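Local atomic coordinates of thiosulfate sulfurtransferase TUM1 (Saccharomyces cerevisiae, PDB entry 3UTN), a protein that accepts persulfide sulfur from NFS1 and passes it to UBA4 in the pathway that 2-thiolates the wobble uridine of tRNAs. Residues T69-P74 against Y156-S161; V117-V122 against N146-Y151; N205-R210 against K276-S281; T234-Y239 against F268-D273. One frame throughout, in Å; residues are numbered along the deposited sequence.

Contact 1 (T69-P74 against Y156-S161); sequences TKPRIP and YPLDSS
Arg-72 and Asp-159 form a single antiparallel bridge, a hydrogen-bonded pair, between two loops of the N-terminal rhodanese domain: one links helix 63-69 to strand 77-78, the other follows helix 148-153. In the backbone, Arg-72 N donates to Asp-159 O (2.7 Å) and Asp-159 N returns the bond to Arg-72 O (2.6 Å). Water 1 adds a link, donating to Thr-69 O and to Ser-160 O.

The charged groups lie next to this bridge. Arg-72 and Asp-159 run side by side, their guanidinium and carboxylate planes 76° apart, and a salt bridge of 2.8 Å joins NH1 to OD2, its hydrogen bond weak in angle. The arginine chain bends at chi3 (60°), bringing NH1 and NH2 end-on to a single atom, Ser-161 O, which sits in the guanidinium plane. NH2 also donates to Phe-67 O, in the helix before.

Apolar contacts flank the polar ones. Pro-71 CB meets Leu-158 CD1 at 3.6 Å, while the rings of Pro-74 and Pro-157 touch more loosely. Asp-159 is itself held by an Asx turn, in which its OD1 accepts from Ser-161 N at 2.9 Å, the donor standing above the carboxylate plane.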
loop_
_atom_site.group_PDB
_atom_site.type_symbol
_atom_site.label_atom_id
_atom_site.label_comp_id
_atom_site.label_asym_id
_atom_site.label_seq_id
_atom_site.Cartn_x
_atom_site.Cartn_y
_atom_site.Cartn_z
ATOM N N THR A 69 9.541 20.105 2.965
ATOM C CA THR A 69 9.257 21.363 3.624
ATOM C C THR A 69 8.287 21.207 4.764
ATOM O O THR A 69 8.106 22.124 5.532
ATOM C CB THR A 69 8.689 22.392 2.633
ATOM O OG1 THR A 69 7.407 21.949 2.187
ATOM C CG2 THR A 69 9.606 22.531 1.441
ATOM N N LYS A 70 7.646 20.052 4.858
ATOM C CA LYS A 70 6.758 19.794 5.971
ATOM C C LYS A 70 7.421 18.820 6.914
ATOM O O LYS A 70 8.265 18.018 6.494
ATOM C CB LYS A 70 5.406 19.281 5.487
ATOM C CG LYS A 70 4.567 20.370 4.842
ATOM C CD LYS A 70 3.222 19.832 4.397
ATOM C CE LYS A 70 2.354 20.935 3.813
ATOM N NZ LYS A 70 2.996 21.546 2.621
ATOM N N PRO A 71 7.064 18.896 8.200
ATOM C CA PRO A 71 7.792 18.094 9.161
ATOM C C PRO A 71 7.784 16.631 8.771
ATOM O O PRO A 71 6.782 16.098 8.295
ATOM C CB PRO A 71 7.025 18.323 10.458
ATOM C CG PRO A 71 6.422 19.679 10.285
ATOM C CD PRO A 71 6.001 19.689 8.846
ATOM N N ARG A 72 8.927 15.995 8.927
ATOM C CA ARG A 72 9.015 14.592 8.639
ATOM C C ARG A 72 9.472 13.935 9.911
ATOM O O ARG A 72 9.915 14.600 10.841
ATOM C CB ARG A 72 10.010 14.337 7.502
ATOM C CG ARG A 72 11.457 14.602 7.861
ATOM C CD ARG A 72 12.290 14.857 6.610
ATOM N NE ARG A 72 11.763 16.008 5.901
ATOM C CZ ARG A 72 12.024 17.268 6.228
ATOM N NH1 ARG A 72 12.843 17.548 7.236
ATOM N NH2 ARG A 72 11.479 18.245 5.532
ATOM N N ILE A 73 9.364 12.622 9.957
ATOM C CA ILE A 73 9.996 11.899 11.023
ATOM C C ILE A 73 11.485 12.096 10.784
ATOM O O ILE A 73 11.939 11.987 9.648
ATOM C CB ILE A 73 9.633 10.418 10.971
ATOM C CG1 ILE A 73 8.110 10.249 11.013
ATOM C CG2 ILE A 73 10.310 9.687 12.113
ATOM C CD1 ILE A 73 7.654 8.813 11.125
ATOM N N PRO A 74 12.243 12.428 11.839
ATOM C CA PRO A 74 13.669 12.660 11.677
ATOM C C PRO A 74 14.315 11.570 10.831
ATOM O O PRO A 74 13.924 10.412 10.917
ATOM C CB PRO A 74 14.182 12.592 13.112
ATOM C CG PRO A 74 13.056 13.160 13.908
ATOM C CD PRO A 74 11.813 12.636 13.235
ATOM N N TYR A 156 4.862 13.338 18.076
ATOM C CA TYR A 156 6.050 12.527 18.057
ATOM C C TYR A 156 7.141 13.283 17.323
ATOM O O TYR A 156 6.833 14.220 16.587
ATOM C CB TYR A 156 5.741 11.183 17.437
ATOM C CG TYR A 156 5.074 10.296 18.425
ATOM C CD1 TYR A 156 5.815 9.379 19.156
ATOM C CD2 TYR A 156 3.711 10.408 18.680
ATOM C CE1 TYR A 156 5.215 8.571 20.092
ATOM C CE2 TYR A 156 3.101 9.598 19.615
ATOM C CZ TYR A 156 3.864 8.684 20.315
ATOM O OH TYR A 156 3.278 7.882 21.246
ATOM N N PRO A 157 8.417 12.914 17.558
ATOM C CA PRO A 157 9.519 13.735 17.085
ATOM C C PRO A 157 9.408 14.009 15.614
ATOM O O PRO A 157 9.312 13.090 14.802
ATOM C CB PRO A 157 10.747 12.877 17.368
ATOM C CG PRO A 157 10.340 12.056 18.530
ATOM C CD PRO A 157 8.906 11.726 18.276
ATOM N N LEU A 158 9.400 15.285 15.287
ATOM C CA LEU A 158 9.370 15.694 13.919
ATOM C C LEU A 158 10.637 16.426 13.621
ATOM O O LEU A 158 11.130 17.215 14.428
ATOM C CB LEU A 158 8.172 16.591 13.644
ATOM C CG LEU A 158 6.846 15.843 13.605
ATOM C CD1 LEU A 158 5.709 16.835 13.469
ATOM C CD2 LEU A 158 6.849 14.846 12.458
ATOM N N ASP A 159 11.183 16.111 12.464
ATOM C CA ASP A 159 12.170 16.941 11.857
ATOM C C ASP A 159 11.347 17.932 11.046
ATOM O O ASP A 159 10.820 17.597 9.979
ATOM C CB ASP A 159 13.079 16.104 10.968
ATOM C CG ASP A 159 13.968 16.944 10.106
ATOM O OD1 ASP A 159 14.072 18.149 10.388
ATOM O OD2 ASP A 159 14.553 16.406 9.141
ATOM N N SER A 160 11.205 19.139 11.581
ATOM C CA SER A 160 10.436 20.180 10.915
ATOM C C SER A 160 11.352 21.012 10.037
ATOM O O SER A 160 10.941 22.025 9.487
ATOM C CB SER A 160 9.731 21.066 11.935
ATOM O OG SER A 160 8.787 20.312 12.671
ATOM N N SER A 161 12.599 20.578 9.913
ATOM C CA SER A 161 13.548 21.293 9.090
ATOM C C SER A 161 13.143 21.120 7.643
ATOM O O SER A 161 12.653 20.063 7.230
ATOM C CB SER A 161 14.965 20.765 9.289
ATOM O OG SER A 161 15.120 19.533 8.614
HETATM O O HOH W 1 8.885 22.600 7.852
#

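Contact 2 (V117-V122 against N146-Y151); sequences VVYDRV and NNFNQY
Phe-148, the first residue of helix 148-153, lays its ring against Tyr-119 at the end of strand 115-119. CG of the phenylalanine is anti to the backbone N (chi1 -166°), which carries the ring alongside the tyrosine with both side chains pointing the same way. Tyr-119 CE2 sits over the centre of one Phe-148 face, 3.4 Å above its plane, yet the two planes are inclined at 49°, so the pair is oblique. At the edge of the Phe-148 ring comes the guanidinium of Arg-121, with NH1 3.4 Å from CE2; its chain is extended from CG to NE, and the polar end goes on to Pro-71 O. The OH of Tyr-119 likewise finds its partner beyond the contact, in Ser-76. An alanine in place of Phe-148 is likely to leave a gap beside the Tyr-119 ring and along the arginine chain.

Next along the helix, Asn-149 reaches back with its amide: ND2 donates to Val-122 O at 2.7 Å, approaching from above the carbonyl plane. Water 2 joins Asp-120 N to Phe-148 N, accepting from both. Asn-147 is the N-cap, its OD1 taking Gln-150 N at 2.9 Å.

The contact thus ties the strand's exit loop to the first turn of the helix. Its chemistry is divided: aromatic packing holds the buried side, while an amide, a cap and waters meet the polar groups of the backbone, consistent with a helix start fixed in place within the rhodanese core.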
loop_
_atom_site.group_PDB
_atom_site.type_symbol
_atom_site.label_atom_id
_atom_site.label_comp_id
_atom_site.label_asym_id
_atom_site.label_seq_id
_atom_site.Cartn_x
_atom_site.Cartn_y
_atom_site.Cartn_z
ATOM N N VAL A 117 10.918 2.691 8.228
ATOM C CA VAL A 117 9.649 2.927 8.846
ATOM C C VAL A 117 8.891 3.831 7.918
ATOM O O VAL A 117 9.159 5.018 7.806
ATOM C CB VAL A 117 9.772 3.503 10.255
ATOM C CG1 VAL A 117 8.381 3.745 10.807
ATOM C CG2 VAL A 117 10.552 2.539 11.145
ATOM N N VAL A 118 7.931 3.235 7.243
ATOM C CA VAL A 118 7.260 3.920 6.191
ATOM C C VAL A 118 6.097 4.662 6.776
ATOM O O VAL A 118 5.401 4.172 7.653
ATOM C CB VAL A 118 6.756 2.947 5.136
ATOM C CG1 VAL A 118 6.115 3.724 4.007
ATOM C CG2 VAL A 118 7.915 2.116 4.624
ATOM N N TYR A 119 5.893 5.859 6.275
ATOM C CA TYR A 119 4.728 6.593 6.648
ATOM C C TYR A 119 4.369 7.434 5.462
ATOM O O TYR A 119 5.105 7.499 4.482
ATOM C CB TYR A 119 5.017 7.455 7.868
ATOM C CG TYR A 119 6.075 8.506 7.669
ATOM C CD1 TYR A 119 7.432 8.189 7.735
ATOM C CD2 TYR A 119 5.719 9.821 7.422
ATOM C CE1 TYR A 119 8.396 9.162 7.561
ATOM C CE2 TYR A 119 6.671 10.800 7.261
ATOM C CZ TYR A 119 8.001 10.466 7.333
ATOM O OH TYR A 119 8.928 11.450 7.166
ATOM N N ASP A 120 3.217 8.058 5.548
ATOM C CA ASP A 120 2.863 9.047 4.572
ATOM C C ASP A 120 2.082 10.109 5.300
ATOM O O ASP A 120 1.687 9.911 6.452
ATOM C CB ASP A 120 2.090 8.417 3.409
ATOM C CG ASP A 120 0.791 7.786 3.831
ATOM O OD1 ASP A 120 0.188 8.221 4.831
ATOM O OD2 ASP A 120 0.351 6.857 3.138
ATOM N N ARG A 121 1.866 11.235 4.644
ATOM C CA ARG A 121 1.208 12.347 5.297
ATOM C C ARG A 121 -0.291 12.217 5.264
ATOM O O ARG A 121 -0.989 12.932 5.970
ATOM C CB ARG A 121 1.639 13.651 4.659
ATOM C CG ARG A 121 3.112 13.876 4.846
ATOM C CD ARG A 121 3.589 15.119 4.142
ATOM N NE ARG A 121 5.026 15.227 4.324
ATOM C CZ ARG A 121 5.607 15.643 5.443
ATOM N NH1 ARG A 121 4.873 16.003 6.482
ATOM N NH2 ARG A 121 6.924 15.696 5.520
ATOM N N VAL A 122 -0.785 11.307 4.440
ATOM C CA VAL A 122 -2.222 11.164 4.276
ATOM C C VAL A 122 -2.782 10.317 5.401
ATOM O O VAL A 122 -3.768 10.685 6.039
ATOM C CB VAL A 122 -2.575 10.562 2.908
ATOM C CG1 VAL A 122 -4.077 10.331 2.789
ATOM C CG2 VAL A 122 -2.092 11.489 1.812
ATOM N N ASN A 146 2.118 3.535 11.827
ATOM C CA ASN A 146 0.693 3.586 11.889
ATOM C C ASN A 146 0.180 4.616 12.891
ATOM O O ASN A 146 -0.076 4.295 14.035
ATOM C CB ASN A 146 0.123 2.214 12.200
ATOM C CG ASN A 146 -1.368 2.198 12.092
ATOM O OD1 ASN A 146 -1.939 2.901 11.256
ATOM N ND2 ASN A 146 -2.019 1.423 12.953
ATOM N N ASN A 147 0.053 5.858 12.465
ATOM C CA ASN A 147 0.541 6.320 11.184
ATOM C C ASN A 147 1.101 7.693 11.449
ATOM O O ASN A 147 1.120 8.147 12.593
ATOM C CB ASN A 147 -0.573 6.370 10.138
ATOM C CG ASN A 147 -1.756 7.215 10.570
ATOM O OD1 ASN A 147 -1.688 7.960 11.544
ATOM N ND2 ASN A 147 -2.848 7.101 9.840
ATOM N N PHE A 148 1.545 8.356 10.397
ATOM C CA PHE A 148 2.135 9.652 10.546
ATOM C C PHE A 148 1.140 10.674 11.062
ATOM O O PHE A 148 1.528 11.596 11.764
ATOM C CB PHE A 148 2.731 10.110 9.238
ATOM C CG PHE A 148 3.647 11.274 9.374
ATOM C CD1 PHE A 148 4.587 11.325 10.400
ATOM C CD2 PHE A 148 3.600 12.309 8.454
ATOM C CE1 PHE A 148 5.443 12.403 10.510
ATOM C CE2 PHE A 148 4.461 13.382 8.557
ATOM C CZ PHE A 148 5.384 13.428 9.583
ATOM N N ASN A 149 -0.133 10.505 10.715
ATOM C CA ASN A 149 -1.185 11.372 11.235
ATOM C C ASN A 149 -1.158 11.379 12.745
ATOM O O ASN A 149 -1.120 12.435 13.368
ATOM C CB ASN A 149 -2.562 10.915 10.767
ATOM C CG ASN A 149 -2.823 11.243 9.313
ATOM O OD1 ASN A 149 -2.059 11.967 8.680
ATOM N ND2 ASN A 149 -3.915 10.719 8.783
ATOM N N GLN A 150 -1.159 10.186 13.323
ATOM C CA GLN A 150 -1.196 10.049 14.765
ATOM C C GLN A 150 0.125 10.479 15.332
ATOM O O GLN A 150 0.184 11.148 16.354
ATOM C CB GLN A 150 -1.510 8.614 15.153
ATOM C CG GLN A 150 -2.959 8.269 14.897
ATOM C CD GLN A 150 -3.900 9.140 15.699
ATOM O OE1 GLN A 150 -4.433 8.705 16.712
ATOM N NE2 GLN A 150 -4.103 10.380 15.251
ATOM N N TYR A 151 1.183 10.105 14.625
ATOM C CA TYR A 151 2.518 10.521 14.949
ATOM C C TYR A 151 2.570 12.030 15.125
ATOM O O TYR A 151 3.103 12.531 16.117
ATOM C CB TYR A 151 3.442 10.090 13.822
ATOM C CG TYR A 151 4.887 10.260 14.134
ATOM C CD1 TYR A 151 5.630 9.204 14.643
ATOM C CD2 TYR A 151 5.517 11.476 13.920
ATOM C CE1 TYR A 151 6.972 9.356 14.927
ATOM C CE2 TYR A 151 6.851 11.645 14.212
ATOM C CZ TYR A 151 7.572 10.579 14.714
ATOM O OH TYR A 151 8.894 10.739 14.994
HETATM O O HOH W 2 1.439 7.443 7.874
HETATM O O HOH W 3 -0.431 9.820 8.134
#

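Contact 3 (N205-R210 against K276-S281); sequences NAFDAR and KPTICS
Strands 205-208 and 278-281 run parallel, their axes 14° apart and 4.4 Å from each other, with Asn-205 level with Thr-278 and Asp-208 with Ser-281. Hydrogen bonds alternate along the pair, from Asn-205 N to Pro-277 O at one end to Ala-209 N on Ser-281 O (2.6 Å) at the other.

Asn-205, Phe-207, Thr-278 and Cys-280 share one face of the sheet. Asn-205 ND2 donates to Thr-278 OG1 at 2.9 Å, the hydroxyl oxygen lying in the amide plane, while OD1 receives Asp-273 N. The threonine methyl CG2, anti to the backbone N, comes to the edge of the Phe-207 ring, 3.5 Å from CD2. Helix 286-297 covers this face.

Strand 278-281 is the middle one of the five-stranded parallel sheet of the C-terminal rhodanese domain, with 205-208 its neighbour, and it leads directly to Cys-282, the catalytic cysteine that forms the persulfide intermediate.

On the other face are Ala-206, Ile-279, Asp-208 and Ser-281. Water 4 donates to Asp-208 OD2 and accepts from Ser-281 OG (2.8 Å). The same carboxylate is gripped side-on by Arg-210, NE to OD1 and NH2 to OD2 (2.6 Å), and OD1 also accepts Arg-210 N on its anti lone pair, an Asx turn. The arginine's NH1 pairs with Glu-221.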
loop_
_atom_site.group_PDB
_atom_site.type_symbol
_atom_site.label_atom_id
_atom_site.label_comp_id
_atom_site.label_asym_id
_atom_site.label_seq_id
_atom_site.Cartn_x
_atom_site.Cartn_y
_atom_site.Cartn_z
ATOM N N ASN A 205 -10.658 -14.621 -1.629
ATOM C CA ASN A 205 -11.301 -13.402 -1.229
ATOM C C ASN A 205 -10.643 -12.362 -2.097
ATOM O O ASN A 205 -9.438 -12.152 -2.027
ATOM C CB ASN A 205 -11.017 -13.121 0.230
ATOM C CG ASN A 205 -11.329 -14.306 1.104
ATOM O OD1 ASN A 205 -12.465 -14.757 1.146
ATOM N ND2 ASN A 205 -10.318 -14.832 1.781
ATOM N N ALA A 206 -11.419 -11.751 -2.968
ATOM C CA ALA A 206 -10.838 -10.778 -3.853
ATOM C C ALA A 206 -11.481 -9.462 -3.516
ATOM O O ALA A 206 -12.674 -9.266 -3.712
ATOM C CB ALA A 206 -11.049 -11.167 -5.302
ATOM N N PHE A 207 -10.684 -8.576 -2.948
ATOM C CA PHE A 207 -11.202 -7.309 -2.506
ATOM C C PHE A 207 -10.662 -6.191 -3.327
ATOM O O PHE A 207 -9.492 -6.163 -3.697
ATOM C CB PHE A 207 -10.891 -7.070 -1.046
ATOM C CG PHE A 207 -11.504 -8.079 -0.150
ATOM C CD1 PHE A 207 -12.872 -8.084 0.073
ATOM C CD2 PHE A 207 -10.717 -9.040 0.453
ATOM C CE1 PHE A 207 -13.447 -9.037 0.895
ATOM C CE2 PHE A 207 -11.281 -9.987 1.283
ATOM C CZ PHE A 207 -12.647 -9.986 1.504
ATOM N N ASP A 208 -11.548 -5.257 -3.589
ATOM C CA ASP A 208 -11.191 -4.102 -4.331
ATOM C C ASP A 208 -11.261 -2.941 -3.371
ATOM O O ASP A 208 -12.294 -2.700 -2.752
ATOM C CB ASP A 208 -12.146 -3.936 -5.496
ATOM C CG ASP A 208 -11.620 -2.992 -6.512
ATOM O OD1 ASP A 208 -11.270 -1.866 -6.122
ATOM O OD2 ASP A 208 -11.542 -3.373 -7.693
ATOM N N ALA A 209 -10.141 -2.243 -3.231
ATOM C CA ALA A 209 -10.019 -1.167 -2.253
ATOM C C ALA A 209 -10.637 0.132 -2.727
ATOM O O ALA A 209 -10.681 1.104 -1.978
ATOM C CB ALA A 209 -8.567 -0.950 -1.889
ATOM N N ARG A 210 -11.104 0.155 -3.972
ATOM C CA ARG A 210 -11.730 1.353 -4.505
ATOM C C ARG A 210 -13.028 1.602 -3.779
ATOM O O ARG A 210 -13.540 0.723 -3.093
ATOM C CB ARG A 210 -12.007 1.216 -5.989
ATOM C CG ARG A 210 -10.758 1.180 -6.841
ATOM C CD ARG A 210 -11.137 0.840 -8.265
ATOM N NE ARG A 210 -11.760 -0.472 -8.339
ATOM C CZ ARG A 210 -12.756 -0.776 -9.158
ATOM N NH1 ARG A 210 -13.258 0.144 -9.974
ATOM N NH2 ARG A 210 -13.254 -2.003 -9.152
ATOM N N LYS A 276 -9.779 -19.190 2.149
ATOM C CA LYS A 276 -9.338 -18.720 0.841
ATOM C C LYS A 276 -8.197 -17.734 0.980
ATOM O O LYS A 276 -8.207 -16.905 1.893
ATOM C CB LYS A 276 -10.482 -18.048 0.092
ATOM C CG LYS A 276 -11.612 -18.982 -0.280
ATOM C CD LYS A 276 -12.737 -18.204 -0.926
ATOM C CE LYS A 276 -13.970 -19.072 -1.086
ATOM N NZ LYS A 276 -15.047 -18.305 -1.761
ATOM N N PRO A 277 -7.204 -17.819 0.078
ATOM C CA PRO A 277 -6.236 -16.740 0.026
ATOM C C PRO A 277 -6.956 -15.486 -0.434
ATOM O O PRO A 277 -8.120 -15.541 -0.839
ATOM C CB PRO A 277 -5.224 -17.201 -1.028
ATOM C CG PRO A 277 -5.515 -18.638 -1.285
ATOM C CD PRO A 277 -6.957 -18.842 -0.949
ATOM N N THR A 278 -6.281 -14.357 -0.353
ATOM C CA THR A 278 -6.947 -13.114 -0.638
ATOM C C THR A 278 -6.198 -12.349 -1.693
ATOM O O THR A 278 -4.974 -12.367 -1.752
ATOM C CB THR A 278 -7.153 -12.293 0.643
ATOM O OG1 THR A 278 -8.047 -13.011 1.494
ATOM C CG2 THR A 278 -7.760 -10.931 0.340
ATOM N N ILE A 279 -6.958 -11.714 -2.562
ATOM C CA ILE A 279 -6.385 -10.817 -3.515
ATOM C C ILE A 279 -6.974 -9.465 -3.233
ATOM O O ILE A 279 -8.180 -9.314 -3.074
ATOM C CB ILE A 279 -6.667 -11.247 -4.957
ATOM C CG1 ILE A 279 -5.962 -12.574 -5.232
ATOM C CG2 ILE A 279 -6.217 -10.161 -5.920
ATOM C CD1 ILE A 279 -6.385 -13.259 -6.507
ATOM N N CYS A 280 -6.092 -8.493 -3.116
ATOM C CA CYS A 280 -6.511 -7.128 -3.025
ATOM C C CYS A 280 -6.144 -6.434 -4.295
ATOM O O CYS A 280 -5.096 -6.675 -4.881
ATOM C CB CYS A 280 -5.874 -6.453 -1.829
ATOM S SG CYS A 280 -6.526 -7.181 -0.322
ATOM N N SER A 281 -7.049 -5.583 -4.726
ATOM C CA SER A 281 -6.832 -4.769 -5.879
ATOM C C SER A 281 -7.467 -3.446 -5.529
ATOM O O SER A 281 -8.116 -3.309 -4.494
ATOM C CB SER A 281 -7.523 -5.392 -7.087
ATOM O OG SER A 281 -8.914 -5.504 -6.848
HETATM O O HOH W 4 -9.471 -3.884 -9.067
#

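Contact 4 (T234-Y239 against F268-D273); sequences TQPLPY and FHCTLD
A Schellman motif, with His-269 at C-prime, ends helix 255-267, and the loop that follows packs against edge strand 234-236 and the residues after it. Gln-235 makes the polar link: its chain runs extended beyond CG (chi2 173°) so that its amide meets the backbone of Thr-271 at two points. OE1 accepts Thr-271 N at 2.5 Å, in the carbonyl plane and on a lone pair, with an N-H...O angle of 166°, nearly straight; NE2 donates to Thr-271 O at 2.8 Å. Water 5 donates to both OE1 and His-269 O. With a leucine in place of Gln-235, Thr-271 N and O would probably lose both amide partners, and the loop would be less firmly tied to the strand.

Further along, prolines do the packing. Pro-238 approaches the Phe-268 ring from the opposite direction: its CD stands 3.4 Å from the ring centroid and only 4° off the normal, a CH-pi contact over the face. Pro-236 sets CG 4.0 Å from Phe-268 CB and CD 3.6 Å from Cys-270 SG. Leu-212 of helix 212-216 touches both Pro-236 and Phe-268.

The arrangement is typical of a beta-alpha-beta crossover, here from edge strand 234-236 through helix 255-267 to strand 278-281 in the rhodanese fold.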
loop_
_atom_site.group_PDB
_atom_site.type_symbol
_atom_site.label_atom_id
_atom_site.label_comp_id
_atom_site.label_asym_id
_atom_site.label_seq_id
_atom_site.Cartn_x
_atom_site.Cartn_y
_atom_site.Cartn_z
ATOM N N THR A 234 -14.579 -10.181 -7.417
ATOM C CA THR A 234 -14.056 -9.320 -6.380
ATOM C C THR A 234 -15.196 -8.766 -5.557
ATOM O O THR A 234 -16.368 -8.871 -5.919
ATOM C CB THR A 234 -13.225 -8.142 -6.925
ATOM O OG1 THR A 234 -14.039 -7.353 -7.798
ATOM C CG2 THR A 234 -11.991 -8.646 -7.664
ATOM N N GLN A 235 -14.834 -8.173 -4.437
ATOM C CA GLN A 235 -15.798 -7.609 -3.532
ATOM C C GLN A 235 -15.295 -6.244 -3.156
ATOM O O GLN A 235 -14.083 -6.022 -3.136
ATOM C CB GLN A 235 -15.901 -8.466 -2.291
ATOM C CG GLN A 235 -16.300 -9.897 -2.560
ATOM C CD GLN A 235 -16.209 -10.705 -1.300
ATOM O OE1 GLN A 235 -17.062 -10.592 -0.440
ATOM N NE2 GLN A 235 -15.156 -11.497 -1.168
ATOM N N PRO A 236 -16.217 -5.318 -2.869
ATOM C CA PRO A 236 -15.749 -4.003 -2.507
ATOM C C PRO A 236 -15.245 -4.013 -1.080
ATOM O O PRO A 236 -15.951 -4.427 -0.160
ATOM C CB PRO A 236 -17.002 -3.146 -2.625
ATOM C CG PRO A 236 -18.114 -4.080 -2.292
ATOM C CD PRO A 236 -17.687 -5.431 -2.779
ATOM N N LEU A 237 -14.006 -3.593 -0.906
ATOM C CA LEU A 237 -13.506 -3.334 0.421
ATOM C C LEU A 237 -12.796 -1.997 0.340
ATOM O O LEU A 237 -11.573 -1.945 0.321
ATOM C CB LEU A 237 -12.589 -4.461 0.887
ATOM C CG LEU A 237 -12.344 -4.568 2.393
ATOM C CD1 LEU A 237 -13.653 -4.615 3.175
ATOM C CD2 LEU A 237 -11.519 -5.808 2.677
ATOM N N PRO A 238 -13.575 -0.903 0.249
ATOM C CA PRO A 238 -12.972 0.410 0.132
ATOM C C PRO A 238 -11.991 0.589 1.267
ATOM O O PRO A 238 -12.332 0.356 2.425
ATOM C CB PRO A 238 -14.166 1.349 0.258
ATOM C CG PRO A 238 -15.282 0.552 -0.323
ATOM C CD PRO A 238 -15.045 -0.816 0.237
ATOM N N TYR A 239 -10.759 0.940 0.921
ATOM C CA TYR A 239 -9.670 0.936 1.885
ATOM C C TYR A 239 -9.991 1.745 3.136
ATOM O O TYR A 239 -9.594 1.369 4.232
ATOM C CB TYR A 239 -8.383 1.430 1.235
ATOM C CG TYR A 239 -8.350 2.907 0.972
ATOM C CD1 TYR A 239 -7.905 3.793 1.949
ATOM C CD2 TYR A 239 -8.758 3.426 -0.253
ATOM C CE1 TYR A 239 -7.861 5.153 1.715
ATOM C CE2 TYR A 239 -8.722 4.787 -0.495
ATOM C CZ TYR A 239 -8.271 5.640 0.493
ATOM O OH TYR A 239 -8.228 6.989 0.268
ATOM N N PHE A 268 -20.110 -3.582 3.527
ATOM C CA PHE A 268 -20.006 -3.740 2.088
ATOM C C PHE A 268 -20.469 -5.109 1.636
ATOM O O PHE A 268 -20.218 -5.513 0.502
ATOM C CB PHE A 268 -18.586 -3.406 1.623
ATOM C CG PHE A 268 -18.223 -1.975 1.858
ATOM C CD1 PHE A 268 -18.644 -0.989 0.974
ATOM C CD2 PHE A 268 -17.516 -1.600 2.992
ATOM C CE1 PHE A 268 -18.342 0.343 1.201
ATOM C CE2 PHE A 268 -17.210 -0.272 3.224
ATOM C CZ PHE A 268 -17.623 0.703 2.328
ATOM N N HIS A 269 -21.178 -5.797 2.531
ATOM C CA HIS A 269 -21.733 -7.123 2.269
ATOM C C HIS A 269 -20.710 -7.972 1.594
ATOM O O HIS A 269 -20.900 -8.454 0.478
ATOM C CB HIS A 269 -23.024 -7.025 1.462
ATOM C CG HIS A 269 -24.060 -6.139 2.100
ATOM N ND1 HIS A 269 -24.189 -4.838 1.787
ATOM C CD2 HIS A 269 -25.014 -6.407 3.080
ATOM C CE1 HIS A 269 -25.180 -4.297 2.519
ATOM N NE2 HIS A 269 -25.686 -5.259 3.311
ATOM N N CYS A 270 -19.590 -8.130 2.282
ATOM C CA CYS A 270 -18.470 -8.883 1.771
ATOM C C CYS A 270 -18.243 -10.113 2.595
ATOM O O CYS A 270 -18.578 -10.164 3.777
ATOM C CB CYS A 270 -17.207 -8.039 1.800
ATOM S SG CYS A 270 -17.254 -6.721 0.591
ATOM N N THR A 271 -17.660 -11.106 1.947
ATOM C CA THR A 271 -17.241 -12.305 2.619
ATOM C C THR A 271 -15.729 -12.311 2.607
ATOM O O THR A 271 -15.089 -11.961 1.608
ATOM C CB THR A 271 -17.760 -13.565 1.911
ATOM O OG1 THR A 271 -17.291 -13.575 0.557
ATOM C CG2 THR A 271 -19.284 -13.599 1.923
ATOM N N LEU A 272 -15.161 -12.670 3.741
ATOM C CA LEU A 272 -13.768 -13.000 3.782
ATOM C C LEU A 272 -13.703 -14.411 4.316
ATOM O O LEU A 272 -13.883 -14.651 5.508
ATOM C CB LEU A 272 -12.989 -12.031 4.659
ATOM C CG LEU A 272 -11.516 -11.939 4.271
ATOM C CD1 LEU A 272 -10.960 -10.602 4.723
ATOM C CD2 LEU A 272 -10.715 -13.097 4.846
ATOM N N ASP A 273 -13.483 -15.342 3.403
ATOM C CA ASP A 273 -13.391 -16.741 3.744
ATOM C C ASP A 273 -11.986 -16.983 4.264
ATOM O O ASP A 273 -11.016 -16.795 3.527
ATOM C CB ASP A 273 -13.677 -17.588 2.508
ATOM C CG ASP A 273 -13.873 -19.051 2.829
ATOM O OD1 ASP A 273 -13.287 -19.543 3.815
ATOM O OD2 ASP A 273 -14.612 -19.715 2.074
HETATM O O HOH W 5 -19.776 -9.507 -1.742
HETATM O O HOH W 6 -14.788 -14.244 -0.133
#

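In the fold
The contacts form two pairs, one in each rhodanese domain. Contacts 1 and 2 have centres 11 Å apart and meet directly: Pro-71 O lies 2.6 Å from Arg-121 NH1, and Pro-157 O lies 2.4 Å from Tyr-151 OH. Contacts 3 and 4 are closer still, 7 Å between centres, and share a sheet, with Ala-206 O 2.5 Å from Gln-235 N. Between the pairs nothing touches; contacts 2 and 4 come to about 6 Å at their nearest atoms. The catalytic Cys-282 lies beside the second pair: the side chain of Ala-209 in contact 3 is about 4 Å from its side chain, that of Pro-238 in contact 4 about 9 Å.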